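Local coordinates for N-acylethanolamine-hydrolyzing acid amidase subunit alpha (Caenorhabditis elegans, PDB 6DY3), which forms the alpha subunit of a heterodimeric amidase that probably hydrolyses bioactive fatty acid amides, such as N-palmitoylethanolamine, to ethanolamine and free fatty acids, at residues E23-S26 and Q27-N30; R68-T71 and T72-E76. All coordinates share one frame; numbering follows the deposited sequence.

Contact 1. Residues E23-S26 and Q27-N30; sequences EPPS and QRWN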
ATOM      1  N   GLU A  23      12.146   5.278  20.054  1.00 72.41           N
ATOM      2  CA  GLU A  23      11.298   6.106  20.889  1.00 74.97           C
ATOM      3  C   GLU A  23      10.079   5.315  21.359  1.00 72.27           C
ATOM      4  O   GLU A  23       9.690   4.324  20.734  1.00 70.96           O
ATOM      5  CB  GLU A  23      10.840   7.344  20.126  1.00 75.73           C
ATOM      6  CG  GLU A  23      11.943   8.345  19.851  1.00 82.13           C
ATOM      7  CD  GLU A  23      11.449   9.538  19.060  1.00 88.51           C
ATOM      8  OE1 GLU A  23      10.235   9.833  19.120  1.00 85.38           O
ATOM      9  OE2 GLU A  23      12.276  10.181  18.378  1.00 95.42           O
ATOM     10  N   PRO A  24       9.457   5.734  22.460  1.00 67.62           N
ATOM     11  CA  PRO A  24       8.206   5.098  22.890  1.00 64.16           C
ATOM     12  C   PRO A  24       7.143   5.228  21.814  1.00 60.65           C
ATOM     13  O   PRO A  24       7.037   6.277  21.161  1.00 55.75           O
ATOM     14  CB  PRO A  24       7.823   5.875  24.161  1.00 66.09           C
ATOM     15  CG  PRO A  24       8.646   7.124  24.129  1.00 66.18           C
ATOM     16  CD  PRO A  24       9.900   6.768  23.407  1.00 65.03           C
ATOM     17  N   PRO A  25       6.335   4.187  21.593  1.00 64.50           N
ATOM     18  CA  PRO A  25       5.411   4.217  20.445  1.00 63.47           C
ATOM     19  C   PRO A  25       4.431   5.380  20.455  1.00 60.26           C
ATOM     20  O   PRO A  25       4.022   5.837  19.379  1.00 58.37           O
ATOM     21  CB  PRO A  25       4.683   2.868  20.550  1.00 62.58           C
ATOM     22  CG  PRO A  25       5.570   2.006  21.369  1.00 62.90           C
ATOM     23  CD  PRO A  25       6.227   2.924  22.344  1.00 66.22           C
ATOM     24  N   SER A  26       4.031   5.869  21.632  1.00 57.73           N
ATOM     25  CA  SER A  26       3.062   6.957  21.710  1.00 55.85           C
ATOM     26  C   SER A  26       3.619   8.299  21.245  1.00 55.95           C
ATOM     27  O   SER A  26       2.848   9.257  21.119  1.00 54.19           O
ATOM     28  CB  SER A  26       2.548   7.090  23.142  1.00 58.19           C
ATOM     29  OG  SER A  26       3.604   7.389  24.035  1.00 62.42           O
ATOM     30  N   GLN A  27       4.923   8.398  20.991  1.00 58.85           N
ATOM     31  CA  GLN A  27       5.555   9.657  20.622  1.00 62.65           C
ATOM     32  C   GLN A  27       6.092   9.662  19.200  1.00 58.98           C
ATOM     33  O   GLN A  27       6.613  10.689  18.754  1.00 62.37           O
ATOM     34  CB  GLN A  27       6.700   9.964  21.597  1.00 70.79           C
ATOM     35  CG  GLN A  27       6.279   9.838  23.045  1.00 75.82           C
ATOM     36  CD  GLN A  27       5.175  10.812  23.396  1.00 80.00           C
ATOM     37  OE1 GLN A  27       5.284  12.011  23.128  1.00 77.05           O
ATOM     38  NE2 GLN A  27       4.058  10.285  23.889  1.00 84.69           N
ATOM     39  N   ARG A  28       5.959   8.555  18.470  1.00 52.23           N
ATOM     40  CA  ARG A  28       6.682   8.400  17.214  1.00 49.05           C
ATOM     41  C   ARG A  28       6.098   9.273  16.108  1.00 47.80           C
ATOM     42  O   ARG A  28       6.837   9.780  15.254  1.00 45.15           O
ATOM     43  CB  ARG A  28       6.670   6.932  16.800  1.00 48.86           C
ATOM     44  CG  ARG A  28       7.472   6.029  17.716  1.00 49.52           C
ATOM     45  CD  ARG A  28       7.293   4.573  17.336  1.00 49.73           C
ATOM     46  NE  ARG A  28       7.979   3.678  18.261  1.00 53.33           N
ATOM     47  CZ  ARG A  28       7.957   2.353  18.170  1.00 55.34           C
ATOM     48  NH1 ARG A  28       7.283   1.760  17.194  1.00 51.09           N
ATOM     49  NH2 ARG A  28       8.610   1.616  19.058  1.00 60.64           N
ATOM     50  N   TRP A  29       4.779   9.446  16.090  1.00 46.55           N
ATOM     51  CA  TRP A  29       4.106  10.161  15.018  1.00 44.48           C
ATOM     52  C   TRP A  29       3.786  11.603  15.387  1.00 46.51           C
ATOM     53  O   TRP A  29       3.031  12.261  14.665  1.00 49.06           O
ATOM     54  CB  TRP A  29       2.823   9.424  14.632  1.00 42.03           C
ATOM     55  CG  TRP A  29       3.075   8.043  14.127  1.00 40.94           C
ATOM     56  CD1 TRP A  29       2.980   6.877  14.835  1.00 41.11           C
ATOM     57  CD2 TRP A  29       3.479   7.679  12.803  1.00 39.79           C
ATOM     58  NE1 TRP A  29       3.296   5.809  14.028  1.00 40.16           N
ATOM     59  CE2 TRP A  29       3.608   6.277  12.778  1.00 39.35           C
ATOM     60  CE3 TRP A  29       3.741   8.403  11.636  1.00 39.25           C
ATOM     61  CZ2 TRP A  29       3.985   5.588  11.632  1.00 39.08           C
ATOM     62  CZ3 TRP A  29       4.115   7.715  10.499  1.00 38.31           C
ATOM     63  CH2 TRP A  29       4.234   6.325  10.504  1.00 37.92           C
ATOM     64  N   ASN A  30       4.360  12.117  16.477  1.00 46.57           N
ATOM     65  CA  ASN A  30       4.016  13.460  16.935  1.00 47.59           C
ATOM     66  C   ASN A  30       4.264  14.498  15.845  1.00 48.00           C
ATOM     67  O   ASN A  30       3.394  15.326  15.552  1.00 50.07           O
ATOM     68  CB  ASN A  30       4.815  13.809  18.191  1.00 47.82           C
ATOM     69  CG  ASN A  30       4.494  12.902  19.358  1.00 50.30           C
ATOM     70  OD1 ASN A  30       3.499  12.184  19.354  1.00 53.64           O
ATOM     71  ND2 ASN A  30       5.350  12.925  20.365  1.00 54.50           N
TER

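Contact 2. Residues R68-T71 and T72-E76; sequences RYFT and TEIQE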
ATOM      1  N   ARG A  68      -7.743  -5.947  20.982  1.00 55.96           N
ATOM      2  CA  ARG A  68      -8.015  -7.252  20.394  1.00 53.95           C
ATOM      3  C   ARG A  68      -7.398  -7.439  19.015  1.00 51.10           C
ATOM      4  O   ARG A  68      -7.260  -8.584  18.572  1.00 53.58           O
ATOM      5  CB  ARG A  68      -9.530  -7.477  20.297  1.00 55.52           C
ATOM      6  CG  ARG A  68     -10.268  -7.259  21.605  1.00 62.61           C
ATOM      7  CD  ARG A  68     -11.752  -7.569  21.478  1.00 69.41           C
ATOM      8  NE  ARG A  68     -12.008  -9.003  21.389  1.00 75.31           N
ATOM      9  CZ  ARG A  68     -12.196  -9.802  22.436  1.00 78.00           C
ATOM     10  NH1 ARG A  68     -12.155  -9.317  23.671  1.00 75.33           N
ATOM     11  NH2 ARG A  68     -12.425 -11.096  22.247  1.00 82.28           N
ATOM     12  N   TYR A  69      -7.023  -6.359  18.324  1.00 45.90           N
ATOM     13  CA  TYR A  69      -6.576  -6.458  16.940  1.00 45.12           C
ATOM     14  C   TYR A  69      -5.098  -6.161  16.734  1.00 44.95           C
ATOM     15  O   TYR A  69      -4.542  -6.581  15.713  1.00 42.25           O
ATOM     16  CB  TYR A  69      -7.377  -5.493  16.053  1.00 42.53           C
ATOM     17  CG  TYR A  69      -8.840  -5.390  16.409  1.00 40.13           C
ATOM     18  CD1 TYR A  69      -9.682  -6.474  16.260  1.00 41.30           C
ATOM     19  CD2 TYR A  69      -9.377  -4.203  16.889  1.00 39.83           C
ATOM     20  CE1 TYR A  69     -11.021  -6.386  16.578  1.00 45.85           C
ATOM     21  CE2 TYR A  69     -10.713  -4.102  17.210  1.00 40.59           C
ATOM     22  CZ  TYR A  69     -11.533  -5.201  17.054  1.00 44.42           C
ATOM     23  OH  TYR A  69     -12.872  -5.130  17.368  1.00 43.81           O
ATOM     24  N   PHE A  70      -4.454  -5.469  17.669  1.00 47.98           N
ATOM     25  CA  PHE A  70      -3.105  -4.964  17.479  1.00 51.12           C
ATOM     26  C   PHE A  70      -2.202  -5.413  18.619  1.00 53.68           C
ATOM     27  O   PHE A  70      -2.658  -5.725  19.722  1.00 57.73           O
ATOM     28  CB  PHE A  70      -3.089  -3.428  17.403  1.00 49.90           C
ATOM     29  CG  PHE A  70      -4.101  -2.850  16.457  1.00 48.50           C
ATOM     30  CD1 PHE A  70      -3.885  -2.865  15.083  1.00 48.55           C
ATOM     31  CD2 PHE A  70      -5.263  -2.275  16.941  1.00 48.81           C
ATOM     32  CE1 PHE A  70      -4.817  -2.324  14.211  1.00 46.48           C
ATOM     33  CE2 PHE A  70      -6.201  -1.733  16.075  1.00 49.61           C
ATOM     34  CZ  PHE A  70      -5.976  -1.756  14.709  1.00 47.79           C
ATOM     35  N   THR A  71      -0.904  -5.438  18.332  1.00 49.43           N
ATOM     36  CA  THR A  71       0.089  -5.622  19.376  1.00 44.35           C
ATOM     37  C   THR A  71       0.107  -4.397  20.283  1.00 45.11           C
ATOM     38  O   THR A  71      -0.377  -3.322  19.921  1.00 46.85           O
ATOM     39  CB  THR A  71       1.484  -5.837  18.778  1.00 42.66           C
ATOM     40  OG1 THR A  71       1.939  -4.629  18.152  1.00 42.53           O
ATOM     41  CG2 THR A  71       1.474  -6.955  17.755  1.00 42.79           C
ATOM     42  N   THR A  72       0.672  -4.564  21.481  1.00 51.99           N
ATOM     43  CA  THR A  72       0.768  -3.441  22.409  1.00 55.14           C
ATOM     44  C   THR A  72       1.495  -2.259  21.774  1.00 54.66           C
ATOM     45  O   THR A  72       1.098  -1.103  21.963  1.00 52.70           O
ATOM     46  CB  THR A  72       1.474  -3.876  23.694  1.00 58.01           C
ATOM     47  OG1 THR A  72       0.808  -5.020  24.242  1.00 59.67           O
ATOM     48  CG2 THR A  72       1.465  -2.757  24.727  1.00 59.92           C
ATOM     49  N   GLU A  73       2.555  -2.530  21.009  1.00 53.84           N
ATOM     50  CA  GLU A  73       3.292  -1.455  20.351  1.00 51.66           C
ATOM     51  C   GLU A  73       2.374  -0.643  19.447  1.00 50.67           C
ATOM     52  O   GLU A  73       2.336   0.589  19.524  1.00 53.41           O
ATOM     53  CB  GLU A  73       4.457  -2.039  19.551  1.00 53.04           C
ATOM     54  CG  GLU A  73       5.275  -0.996  18.790  1.00 57.42           C
ATOM     55  CD  GLU A  73       6.307  -1.612  17.857  1.00 58.61           C
ATOM     56  OE1 GLU A  73       6.268  -2.841  17.637  1.00 56.53           O
ATOM     57  OE2 GLU A  73       7.165  -0.862  17.347  1.00 61.27           O
ATOM     58  N   ILE A  74       1.616  -1.322  18.584  1.00 44.92           N
ATOM     59  CA  ILE A  74       0.737  -0.610  17.666  1.00 43.48           C
ATOM     60  C   ILE A  74      -0.382   0.087  18.433  1.00 43.57           C
ATOM     61  O   ILE A  74      -0.847   1.161  18.030  1.00 43.27           O
ATOM     62  CB  ILE A  74       0.182  -1.581  16.605  1.00 42.59           C
ATOM     63  CG1 ILE A  74       1.307  -2.148  15.729  1.00 42.14           C
ATOM     64  CG2 ILE A  74      -0.870  -0.898  15.737  1.00 41.76           C
ATOM     65  CD1 ILE A  74       2.054  -1.116  14.901  1.00 42.08           C
ATOM     66  N   GLN A  75      -0.847  -0.511  19.530  1.00 44.40           N
ATOM     67  CA  GLN A  75      -1.872   0.136  20.342  1.00 48.34           C
ATOM     68  C   GLN A  75      -1.398   1.497  20.834  1.00 52.66           C
ATOM     69  O   GLN A  75      -2.133   2.489  20.770  1.00 52.87           O
ATOM     70  CB  GLN A  75      -2.237  -0.756  21.526  1.00 51.10           C
ATOM     71  CG  GLN A  75      -2.944  -2.034  21.152  1.00 50.45           C
ATOM     72  CD  GLN A  75      -3.247  -2.895  22.360  1.00 52.82           C
ATOM     73  OE1 GLN A  75      -3.589  -2.386  23.432  1.00 54.01           O
ATOM     74  NE2 GLN A  75      -3.125  -4.207  22.196  1.00 53.14           N
ATOM     75  N   GLU A  76      -0.163   1.565  21.329  1.00 57.52           N
ATOM     76  CA  GLU A  76       0.336   2.822  21.868  1.00 64.59           C
ATOM     77  C   GLU A  76       0.523   3.861  20.769  1.00 63.13           C
ATOM     78  O   GLU A  76       0.288   5.054  20.993  1.00 69.22           O
ATOM     79  CB  GLU A  76       1.642   2.574  22.619  1.00 70.71           C
ATOM     80  CG  GLU A  76       1.485   1.702  23.849  1.00 76.68           C
ATOM     81  CD  GLU A  76       2.810   1.391  24.519  1.00 86.01           C
ATOM     82  OE1 GLU A  76       3.806   2.103  24.254  1.00 89.07           O
ATOM     83  OE2 GLU A  76       2.860   0.427  25.312  1.00 90.02           O
TER

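Contact 1. Residues E23-S26 and Q27-N30
The guanidinium of R28 reaches back to the carbonyl of E23, bridging the bend from E23 to R28; a type I beta turn from Q27 to N30 follows and runs into helix 30-36. NE of R28 donates to E23 O at 3.1 Å, with that oxygen exactly in the guanidinium plane but the donor lying above the plane of the carbonyl; NH2 adds a weak second bond to the same atom. Extended from CG to NE, the arginine spans the bend, and its NH1 goes on to form salt bridges with E73 and E77 of helix 72-85. W29, the N-cap residue, hydrogen-bonds through NE1 to the same E77. Two backbone bonds close the bend that the arginine spans: Q27 N donates to P24 O at 3.0 Å, an i+3 to i closure, while R28 N gives P25 O a weak one.

Q27 works on the other flank. Its CG lies anti to the carbonyl carbon (chi1 -50°), and a bend at chi2 (-61°) folds the amide back toward S26. There NE2 donates to S26 OG at 2.9 Å, with the hydroxyl oxygen close to the amide plane, and OE1 takes a bond from N30 ND2, also 2.9 Å, so that both ends of one amide are engaged. Cutting Q27 back to alanine removes the carboxamide and would probably leave S26 OG and N30 ND2 without their shared partner, the N30 amide freer to turn at the start of the helix.

Apolar surfaces complete the contact. P25 and R28 run side by side, pointing the same way. P25 lays its CG over one guanidinium face, offset toward the rim and 3.8 Å from NH2 of R28, while the side chains of P24 and Q27 cross at a slant, their CG atoms 3.8 Å apart.

Contact 2. Residues R68-T71 and T72-E76
An N-cap opens helix 72-85, and T71 supplies it: its hydroxyl faces the first turn and accepts a weak capping bond from I74 N, OG1 to N 3.4 Å but nearly straight at 170°. The torsion chi1 of 68°, with OG1 between the backbone N and the carbonyl carbon, turns the oxygen toward I74 N. T71 O is taken up by the helix as well, receiving Q75 N at 2.9 Å.

Q75 reaches one residue further back. Its chain, extended beyond CG, runs past T71 O and lets NE2 donate to F70 O at 2.9 Å, the oxygen lying near the amide plane while the donor stands well above the carbonyl plane. Alongside these polar bonds, I74 CG2 packs 3.7 Å from F70 CD1, the two side chains crossing at about a right angle. The F70 ring also meets F94 of the beta subunit edge-to-face, and I74 packs on that same phenylalanine.

The T71 hydroxyl thus weakly caps one first-turn amide, while the Q75 carboxamide gives the loop carbonyl of F70 a partner, and the apolar pair F70-I74 couples the helix start to the subunit interface.

Overall arrangement
From the N terminus, the chain leaves strand 15-20 and folds through contact 1, whose last turn runs into helix 30-36. Helices 30-36, 40-48 and 56-63 then intervene before contact 2 closes the loop ahead of helix 72-85. The two contacts are in series, neither enclosing nor crossing the other, yet in space they meet, with centres about 13 Å apart. The R28-E73 salt bridge joins them, while P25 packs on E73 and E76, and S26 on the backbone of E76. An early loop is thereby fastened to the first turns of a later helix, illustrating how a salt bridge and packing between two local motifs can tie distant sequence together.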